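Local atomic coordinates of phosphoribosylaminoimidazole carboxylase (Treponema denticola, PDB entry 5C5D), a protein that catalyses the reversible carboxylation of 5-aminoimidazole ribonucleotide (AIR) by CO2 to 4-carboxy-5-aminoimidazole ribonucleotide (CAIR), a step of de novo purine biosynthesis. Residues Ala147-Ile150 with Ile151-Ser155. The protein carries 1 engineered substitution. Numbering follows the deposited sequence.
Sequences AQKI and IEDDS
Ala147, Gln148, Lys149 and Ile150 each accept an i to i+4 backbone hydrogen bond from Ile151 to Asp154, the register of a regular alpha-helix, with Ile151 N lying 3.1 Å from Ala147 O. The same spacing brings Lys149 and Asp153 together on one face as a salt bridge, NZ to OD2 at 3.0 Å. Lys149 reaches forward because CG stands anti to the backbone N (chi1 -175°) and the chain stays extended until it bends at its last torsion, bringing NZ to the syn lone pair of OD2. The other oxygen, OD1, pairs with Lys156 NZ, so the carboxylate is shared by two lysines, which would probably stabilise its negative charge. On another flank the CD1 methyl of Ile151 rests 3.8 Å from Gln148 OE1, while CG1 packs 3.5 Å from Ala147 O. One turn further on, Ser155 OG donates to Glu152 O at 2.8 Å, bending back onto the helix. These turns belong to the long C-terminal helix 133-157, which projects from the parallel-sheet domain and lies against a second subunit: Asp154 OD1 forms a salt bridge with Arg35 and accepts a hydrogen bond from Ile36 N, both at the end of strand 31-36 of that neighbouring subunit, and Ile151 packs on His45 of its helix 43-54.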
ATOM      1  N   ALA D 147      22.733  15.337 -20.603  1.00 26.26           N
ATOM      2  CA  ALA D 147      21.989  16.572 -20.811  1.00 25.59           C
ATOM      3  C   ALA D 147      21.872  16.869 -22.300  1.00 24.80           C
ATOM      4  O   ALA D 147      20.802  17.228 -22.800  1.00 26.69           O
ATOM      5  CB  ALA D 147      22.659  17.715 -20.106  1.00 27.61           C
ATOM      6  N   GLN D 148      22.971  16.712 -23.020  1.00 24.15           N
ATOM      7  CA  GLN D 148      23.005  17.114 -24.423  1.00 28.42           C
ATOM      8  C   GLN D 148      22.114  16.211 -25.255  1.00 26.77           C
ATOM      9  O   GLN D 148      21.532  16.651 -26.249  1.00 28.67           O
ATOM     10  CB  GLN D 148      24.447  17.102 -24.951  1.00 35.37           C
ATOM     11  CG  GLN D 148      25.214  18.369 -24.599  1.00 47.60           C
ATOM     12  CD  GLN D 148      24.419  19.647 -24.881  1.00 57.13           C
ATOM     13  OE1 GLN D 148      24.241  20.487 -23.993  1.00 61.04           O
ATOM     14  NE2 GLN D 148      23.926  19.788 -26.112  1.00 60.05           N
ATOM     15  N   LYS D 149      21.958  14.961 -24.834  1.00 28.02           N
ATOM     16  CA  LYS D 149      21.076  14.062 -25.574  1.00 29.86           C
ATOM     17  C   LYS D 149      19.614  14.511 -25.479  1.00 26.47           C
ATOM     18  O   LYS D 149      18.867  14.432 -26.452  1.00 26.98           O
ATOM     19  CB  LYS D 149      21.190  12.616 -25.086  1.00 36.61           C
ATOM     20  CG  LYS D 149      20.346  11.661 -25.949  1.00 45.96           C
ATOM     21  CD  LYS D 149      20.329  10.233 -25.452  1.00 53.60           C
ATOM     22  CE  LYS D 149      19.416   9.364 -26.328  1.00 58.67           C
ATOM     23  NZ  LYS D 149      17.978   9.766 -26.230  1.00 60.13           N
ATOM     24  N   ILE D 150      19.206  14.956 -24.299  1.00 21.73           N
ATOM     25  CA  ILE D 150      17.854  15.462 -24.077  1.00 20.48           C
ATOM     26  C   ILE D 150      17.594  16.703 -24.920  1.00 23.03           C
ATOM     27  O   ILE D 150      16.566  16.830 -25.585  1.00 22.83           O
ATOM     28  CB  ILE D 150      17.668  15.762 -22.566  1.00 24.07           C
ATOM     29  CG1 ILE D 150      17.693  14.441 -21.800  1.00 27.66           C
ATOM     30  CG2 ILE D 150      16.392  16.478 -22.301  1.00 24.68           C
ATOM     31  CD1 ILE D 150      17.985  14.582 -20.303  1.00 29.88           C
ATOM     32  N   ILE D 151      18.551  17.615 -24.910  1.00 24.78           N
ATOM     33  CA  ILE D 151      18.413  18.850 -25.692  1.00 23.91           C
ATOM     34  C   ILE D 151      18.391  18.530 -27.185  1.00 24.56           C
ATOM     35  O   ILE D 151      17.643  19.141 -27.956  1.00 26.08           O
ATOM     36  CB  ILE D 151      19.551  19.829 -25.342  1.00 25.53           C
ATOM     37  CG1 ILE D 151      19.375  20.273 -23.880  1.00 25.37           C
ATOM     38  CG2 ILE D 151      19.536  21.061 -26.259  1.00 29.29           C
ATOM     39  CD1 ILE D 151      20.557  21.023 -23.305  1.00 28.53           C
ATOM     40  N   GLU D 152      19.208  17.562 -27.605  1.00 25.61           N
ATOM     41  CA  GLU D 152      19.204  17.143 -29.013  1.00 28.13           C
ATOM     42  C   GLU D 152      17.870  16.508 -29.378  1.00 26.43           C
ATOM     43  O   GLU D 152      17.381  16.694 -30.482  1.00 29.61           O
ATOM     44  CB  GLU D 152      20.334  16.163 -29.306  1.00 36.94           C
ATOM     45  CG  GLU D 152      21.667  16.824 -29.537  1.00 52.00           C
ATOM     46  CD  GLU D 152      22.790  15.816 -29.618  1.00 63.18           C
ATOM     47  OE1 GLU D 152      22.563  14.736 -30.203  1.00 69.48           O
ATOM     48  OE2 GLU D 152      23.888  16.096 -29.087  1.00 64.87           O
ATOM     49  N   ASP D 153      17.286  15.752 -28.456  1.00 26.66           N
ATOM     50  CA  ASP D 153      15.990  15.135 -28.737  1.00 25.72           C
ATOM     51  C   ASP D 153      14.951  16.223 -28.931  1.00 26.16           C
ATOM     52  O   ASP D 153      14.114  16.139 -29.817  1.00 27.68           O
ATOM     53  CB  ASP D 153      15.550  14.196 -27.623  1.00 23.68           C
ATOM     54  CG  ASP D 153      16.310  12.892 -27.601  1.00 30.70           C
ATOM     55  OD1 ASP D 153      16.925  12.513 -28.616  1.00 33.68           O
ATOM     56  OD2 ASP D 153      16.252  12.230 -26.547  1.00 32.68           O
ATOM     57  N   ASP D 154      15.000  17.256 -28.095  1.00 25.83           N
ATOM     58  CA  ASP D 154      14.083  18.367 -28.280  1.00 26.08           C
ATOM     59  C   ASP D 154      14.295  19.071 -29.608  1.00 27.23           C
ATOM     60  O   ASP D 154      13.351  19.467 -30.276  1.00 30.42           O
ATOM     61  CB  ASP D 154      14.229  19.370 -27.141  1.00 24.77           C
ATOM     62  CG  ASP D 154      13.328  20.576 -27.326  1.00 28.80           C
ATOM     63  OD1 ASP D 154      12.081  20.436 -27.255  1.00 25.23           O
ATOM     64  OD2 ASP D 154      13.877  21.670 -27.571  1.00 30.68           O
ATOM     65  N   SER D 155      15.548  19.221 -30.000  1.00 26.98           N
ATOM     66  CA  SER D 155      15.831  19.931 -31.241  1.00 33.57           C
ATOM     67  C   SER D 155      15.297  19.179 -32.452  1.00 34.78           C
ATOM     68  O   SER D 155      14.914  19.792 -33.442  1.00 38.82           O
ATOM     69  CB  SER D 155      17.331  20.169 -31.377  1.00 39.44           C
ATOM     70  OG  SER D 155      17.973  19.022 -31.903  1.00 45.92           O
TER